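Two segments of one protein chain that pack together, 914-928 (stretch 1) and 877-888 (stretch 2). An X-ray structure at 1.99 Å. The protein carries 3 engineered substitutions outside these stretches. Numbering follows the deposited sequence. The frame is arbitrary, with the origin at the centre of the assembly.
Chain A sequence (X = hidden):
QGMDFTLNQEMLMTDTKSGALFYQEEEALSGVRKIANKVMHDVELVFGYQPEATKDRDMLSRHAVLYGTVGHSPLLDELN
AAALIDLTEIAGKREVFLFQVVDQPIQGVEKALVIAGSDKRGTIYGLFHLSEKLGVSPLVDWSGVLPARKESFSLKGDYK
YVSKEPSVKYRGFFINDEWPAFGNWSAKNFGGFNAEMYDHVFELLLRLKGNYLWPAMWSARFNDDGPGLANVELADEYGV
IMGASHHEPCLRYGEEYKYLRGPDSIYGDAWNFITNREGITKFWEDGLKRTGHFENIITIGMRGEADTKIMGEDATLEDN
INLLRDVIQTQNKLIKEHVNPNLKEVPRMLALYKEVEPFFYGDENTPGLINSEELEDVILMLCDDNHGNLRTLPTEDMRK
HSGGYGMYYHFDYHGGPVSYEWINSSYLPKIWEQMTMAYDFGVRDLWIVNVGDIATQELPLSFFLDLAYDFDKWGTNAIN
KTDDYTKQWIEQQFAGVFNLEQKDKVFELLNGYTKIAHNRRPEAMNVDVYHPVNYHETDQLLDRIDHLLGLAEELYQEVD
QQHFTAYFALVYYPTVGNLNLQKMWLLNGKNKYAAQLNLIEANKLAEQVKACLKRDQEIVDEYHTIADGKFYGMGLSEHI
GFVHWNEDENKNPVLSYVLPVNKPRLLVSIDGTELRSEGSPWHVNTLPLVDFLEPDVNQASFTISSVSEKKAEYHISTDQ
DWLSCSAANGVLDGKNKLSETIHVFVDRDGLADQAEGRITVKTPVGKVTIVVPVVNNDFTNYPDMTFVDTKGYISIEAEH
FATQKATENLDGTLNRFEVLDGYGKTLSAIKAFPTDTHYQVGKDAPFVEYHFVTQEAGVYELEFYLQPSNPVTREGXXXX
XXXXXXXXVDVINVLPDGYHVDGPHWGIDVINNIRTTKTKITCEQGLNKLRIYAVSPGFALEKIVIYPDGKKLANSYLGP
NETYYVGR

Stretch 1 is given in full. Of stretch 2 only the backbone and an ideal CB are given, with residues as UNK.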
# COMPACT_ATOMS: atom_id res chain seq x y z
N ILE A 914 -17.17 8.90 15.49
CA ILE A 914 -18.35 9.14 14.69
C ILE A 914 -18.97 7.80 14.40
O ILE A 914 -18.27 6.79 14.32
CB ILE A 914 -18.05 9.91 13.37
CG1 ILE A 914 -19.32 10.58 12.85
CG2 ILE A 914 -17.52 8.97 12.29
CD1 ILE A 914 -19.74 11.79 13.71
N ARG A 915 -20.29 7.77 14.33
CA ARG A 915 -21.04 6.64 13.83
C ARG A 915 -21.79 7.09 12.59
O ARG A 915 -22.39 8.17 12.58
CB ARG A 915 -22.01 6.13 14.89
CG ARG A 915 -22.83 4.98 14.39
CD ARG A 915 -23.23 4.06 15.53
NE ARG A 915 -24.00 4.80 16.50
CZ ARG A 915 -23.68 4.95 17.78
NH1 ARG A 915 -22.59 4.38 18.28
NH2 ARG A 915 -24.50 5.66 18.55
N THR A 916 -21.79 6.27 11.55
CA THR A 916 -22.66 6.53 10.41
C THR A 916 -23.69 5.41 10.29
O THR A 916 -23.42 4.26 10.65
CB THR A 916 -21.86 6.67 9.09
OG1 THR A 916 -21.17 5.45 8.81
CG2 THR A 916 -20.86 7.79 9.19
N THR A 917 -24.89 5.77 9.87
CA THR A 917 -25.96 4.82 9.63
C THR A 917 -26.67 5.25 8.35
O THR A 917 -26.72 6.44 8.03
CB THR A 917 -26.92 4.76 10.84
OG1 THR A 917 -28.03 3.88 10.58
CG2 THR A 917 -27.46 6.15 11.15
N LYS A 918 -27.18 4.27 7.59
CA LYS A 918 -27.81 4.50 6.29
C LYS A 918 -29.17 3.84 6.23
O LYS A 918 -29.35 2.72 6.73
CB LYS A 918 -26.97 3.97 5.12
CG LYS A 918 -25.72 4.74 4.85
CD LYS A 918 -24.96 4.18 3.66
CE LYS A 918 -23.49 4.57 3.73
NZ LYS A 918 -22.67 3.94 2.65
N THR A 919 -30.12 4.51 5.58
CA THR A 919 -31.47 4.02 5.36
C THR A 919 -31.89 4.48 3.96
O THR A 919 -31.44 5.51 3.48
CB THR A 919 -32.43 4.54 6.46
OG1 THR A 919 -33.72 3.95 6.31
CG2 THR A 919 -32.58 6.05 6.38
N LYS A 920 -32.74 3.70 3.31
CA LYS A 920 -33.25 4.10 2.00
C LYS A 920 -34.57 4.85 2.15
O LYS A 920 -35.41 4.50 2.98
CB LYS A 920 -33.42 2.89 1.08
CG LYS A 920 -32.12 2.20 0.69
CD LYS A 920 -32.35 1.18 -0.42
CE LYS A 920 -31.40 -0.01 -0.33
NZ LYS A 920 -29.96 0.37 -0.54
N ILE A 921 -34.75 5.90 1.34
CA ILE A 921 -35.99 6.69 1.34
C ILE A 921 -36.41 6.90 -0.11
O ILE A 921 -35.60 6.80 -1.03
CB ILE A 921 -35.81 8.04 2.07
CG1 ILE A 921 -34.74 8.90 1.37
CG2 ILE A 921 -35.43 7.82 3.57
CD1 ILE A 921 -34.65 10.38 1.81
N THR A 922 -37.69 7.15 -0.32
CA THR A 922 -38.17 7.49 -1.65
C THR A 922 -38.48 8.97 -1.70
O THR A 922 -39.21 9.48 -0.84
CB THR A 922 -39.39 6.64 -2.03
OG1 THR A 922 -39.13 5.26 -1.74
CG2 THR A 922 -39.74 6.80 -3.55
N CYS A 923 -37.90 9.67 -2.66
CA CYS A 923 -38.15 11.10 -2.83
C CYS A 923 -38.91 11.36 -4.12
O CYS A 923 -38.79 10.62 -5.10
CB CYS A 923 -36.85 11.92 -2.84
SG CYS A 923 -35.72 11.56 -1.51
N GLU A 924 -39.65 12.46 -4.09
CA GLU A 924 -40.28 13.04 -5.27
C GLU A 924 -39.24 13.80 -6.10
O GLU A 924 -38.14 14.11 -5.64
CB GLU A 924 -41.40 13.99 -4.85
CG GLU A 924 -42.73 13.30 -4.67
CD GLU A 924 -43.58 13.92 -3.58
OE1 GLU A 924 -43.91 15.12 -3.69
OE2 GLU A 924 -43.93 13.20 -2.61
N GLN A 925 -39.60 14.09 -7.34
CA GLN A 925 -38.83 15.03 -8.14
C GLN A 925 -39.05 16.44 -7.60
O GLN A 925 -40.18 16.82 -7.30
CB GLN A 925 -39.26 14.95 -9.60
CG GLN A 925 -38.27 15.47 -10.60
CD GLN A 925 -38.86 15.45 -11.99
OE1 GLN A 925 -38.35 14.78 -12.89
NE2 GLN A 925 -39.96 16.18 -12.18
N GLY A 926 -37.98 17.21 -7.48
CA GLY A 926 -38.16 18.57 -6.99
C GLY A 926 -38.12 18.68 -5.47
O GLY A 926 -37.32 18.01 -4.83
N LEU A 927 -38.99 19.52 -4.90
CA LEU A 927 -38.91 19.87 -3.49
C LEU A 927 -39.38 18.73 -2.59
O LEU A 927 -40.46 18.18 -2.79
CB LEU A 927 -39.74 21.12 -3.22
CG LEU A 927 -39.86 21.56 -1.77
CD1 LEU A 927 -38.50 21.90 -1.23
CD2 LEU A 927 -40.82 22.77 -1.64
N ASN A 928 -38.57 18.39 -1.58
CA ASN A 928 -38.87 17.35 -0.60
C ASN A 928 -38.70 17.90 0.81
O ASN A 928 -37.94 18.85 1.04
CB ASN A 928 -37.94 16.10 -0.75
CG ASN A 928 -38.23 15.29 -2.01
OD1 ASN A 928 -39.00 14.32 -1.99
ND2 ASN A 928 -37.62 15.69 -3.11
N UNK A 877 -30.54 -0.74 22.31
CA UNK A 877 -31.08 -0.16 21.08
C UNK A 877 -31.03 1.37 21.14
O UNK A 877 -30.93 1.97 22.22
CB UNK A 877 -32.52 -0.64 20.85
N UNK A 878 -31.11 2.01 19.98
CA UNK A 878 -31.26 3.46 19.93
C UNK A 878 -32.03 3.85 18.67
O UNK A 878 -31.60 3.56 17.56
CB UNK A 878 -29.90 4.15 19.97
N UNK A 879 -33.17 4.51 18.84
CA UNK A 879 -34.07 4.79 17.73
C UNK A 879 -34.16 6.28 17.42
O UNK A 879 -33.97 7.13 18.31
CB UNK A 879 -35.46 4.24 18.04
N UNK A 880 -34.45 6.59 16.15
CA UNK A 880 -34.84 7.93 15.74
C UNK A 880 -36.01 7.80 14.77
O UNK A 880 -36.24 6.72 14.20
CB UNK A 880 -33.67 8.68 15.10
N UNK A 881 -36.77 8.87 14.59
CA UNK A 881 -37.89 8.88 13.67
C UNK A 881 -37.50 9.66 12.42
O UNK A 881 -36.89 10.73 12.52
CB UNK A 881 -39.13 9.48 14.33
N UNK A 882 -37.84 9.10 11.26
CA UNK A 882 -37.69 9.85 10.01
C UNK A 882 -39.01 9.86 9.26
O UNK A 882 -39.73 8.85 9.20
CB UNK A 882 -36.58 9.25 9.14
N UNK A 883 -39.34 11.02 8.69
CA UNK A 883 -40.51 11.13 7.84
C UNK A 883 -40.15 11.94 6.61
O UNK A 883 -39.62 13.05 6.71
CB UNK A 883 -41.68 11.77 8.59
N UNK A 884 -40.44 11.37 5.45
CA UNK A 884 -40.17 11.99 4.16
C UNK A 884 -41.50 12.42 3.57
O UNK A 884 -42.39 11.59 3.35
CB UNK A 884 -39.43 11.04 3.22
N UNK A 885 -41.64 13.73 3.34
CA UNK A 885 -42.86 14.31 2.75
C UNK A 885 -44.04 13.90 3.62
O UNK A 885 -44.01 14.11 4.85
CB UNK A 885 -43.06 13.85 1.30
N UNK A 886 -45.09 13.30 3.06
CA UNK A 886 -46.27 12.95 3.85
C UNK A 886 -46.38 11.45 4.14
O UNK A 886 -47.42 11.01 4.64
CB UNK A 886 -47.53 13.42 3.12
N UNK A 887 -45.34 10.67 3.87
CA UNK A 887 -45.40 9.25 4.12
C UNK A 887 -45.43 8.98 5.63
O UNK A 887 -45.30 9.88 6.46
CB UNK A 887 -44.21 8.54 3.46
N UNK A 888 -45.61 7.71 5.99
CA UNK A 888 -45.62 7.37 7.40
C UNK A 888 -44.26 7.61 8.02
O UNK A 888 -43.22 7.52 7.36
CB UNK A 888 -46.04 5.91 7.60

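Stretch 2 runs roughly along strand 915-923; the axes of the two strands differ by 24° in direction and stay well apart, so the side chains of stretch 2 have to reach across. Position 877 lies out of reach and stretch 1 sets no demand there; it is Thr-877. Position 878 points toward stretch 1 but has nothing near its CB; only a long side chain could approach the guanidinium of Arg-915. Met-878 is extended at chi1 and chi2 (both t), and its SD comes to 4.3 Å from Arg-915 NH2, a loose, oblique contact.

Positions 879, 880 and 881 are beyond reach, with ordinary strand angles, and many residues would fit; they are Tyr-879, Ala-880 and Gly-881.

Position 882 points toward an apolar patch made by Thr-919 and Ile-921, but from a distance. A medium or long aliphatic chain such as leucine, isoleucine or methionine would suit. Ile-882 spans the space with its delta carbon: CD1 lies 3.7 Å from Ile-921 CG2 and 4.1 Å from Thr-919 CG2.

Position 883 points away, leaving stretch 1 silent. Gln-883 instead serves its own segment: Gln-883 NE2 donates to the carbonyl O of 887 at 3.0 Å.

At 884 the strands have drawn closer: the ideal CB is 4.4 Å from Thr-922 O and 4.8 Å from Ile-921 CB. A compact apolar residue, valine or perhaps isoleucine, is the natural choice. Val-884 puts CG2 3.9 Å from Ile-921 CB and CG1 3.4 Å from Thr-922 O.

Position 885 has phi/psi of 56/-126, as expected at the second residue of a type II' turn; glycine is favoured there, with asparagine or aspartate tolerated. Yet its CB faces acceptors, 4.1 Å from Glu-924 OE2 and 5.2 Å from Asn-928 OD1, so a short donor is wanted. Asn-885 answers both demands: ND2 donates almost straight to Asn-928 OD1 at 2.8 Å, and to a water at 2.9 Å that in turn donates to Thr-922 O. Asn-928 is held ready, since its OD1 also accepts from Glu-924 N at 2.9 Å and its ND2 donates to Glu-924 O at 3.0 Å.

Position 886 points sideways, touching nothing; Glu-886 is one of many possibilities. Position 887 closes the turn, its N donating to the carbonyl O of 884 at 3.1 Å, and points toward stretch 1 across a gap. A polar chain fits: Asn-887 ND2 makes a weak bond to the same water at 3.4 Å. Position 888, out of reach, is Asp-888.

Stretch 2 (877-888) TMYAGIQVNEND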
# COMPACT_ATOMS: atom_id res chain seq x y z
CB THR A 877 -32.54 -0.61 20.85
OG1 THR A 877 -33.31 -0.34 22.02
CG2 THR A 877 -32.61 -2.10 20.56
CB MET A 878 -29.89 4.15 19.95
CG MET A 878 -29.99 5.66 20.06
SD MET A 878 -28.38 6.45 20.10
CE MET A 878 -27.63 5.68 21.56
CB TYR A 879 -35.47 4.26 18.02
CG TYR A 879 -35.54 2.76 18.18
CD1 TYR A 879 -35.63 2.18 19.44
CD2 TYR A 879 -35.51 1.92 17.08
CE1 TYR A 879 -35.69 0.79 19.59
CE2 TYR A 879 -35.56 0.53 17.22
CZ TYR A 879 -35.65 -0.02 18.48
OH TYR A 879 -35.71 -1.39 18.61
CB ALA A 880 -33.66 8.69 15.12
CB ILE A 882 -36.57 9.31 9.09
CG1 ILE A 882 -36.95 7.97 8.48
CG2 ILE A 882 -35.23 9.22 9.83
CD1 ILE A 882 -36.24 7.67 7.18
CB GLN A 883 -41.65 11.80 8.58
CG GLN A 883 -42.87 11.94 7.73
CD GLN A 883 -43.98 12.61 8.48
OE1 GLN A 883 -43.75 13.22 9.52
NE2 GLN A 883 -45.20 12.49 7.97
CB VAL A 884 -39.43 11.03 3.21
CG1 VAL A 884 -39.30 11.63 1.80
CG2 VAL A 884 -38.08 10.70 3.80
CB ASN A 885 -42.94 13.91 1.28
CG ASN A 885 -41.76 14.43 0.45
OD1 ASN A 885 -41.33 15.58 0.60
ND2 ASN A 885 -41.24 13.58 -0.43
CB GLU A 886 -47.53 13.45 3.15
CG GLU A 886 -47.80 14.95 3.38
CD GLU A 886 -47.61 15.44 4.84
OE1 GLU A 886 -47.42 16.67 5.01
OE2 GLU A 886 -47.65 14.64 5.82
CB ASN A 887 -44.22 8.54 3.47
CG ASN A 887 -44.05 8.92 2.00
OD1 ASN A 887 -45.02 9.27 1.33
ND2 ASN A 887 -42.81 8.88 1.51
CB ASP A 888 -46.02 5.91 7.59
CG ASP A 888 -47.45 5.64 7.18
OD1 ASP A 888 -47.78 4.45 6.96
OD2 ASP A 888 -48.23 6.61 7.08
O HOH W 1 -41.76 10.84 -1.10
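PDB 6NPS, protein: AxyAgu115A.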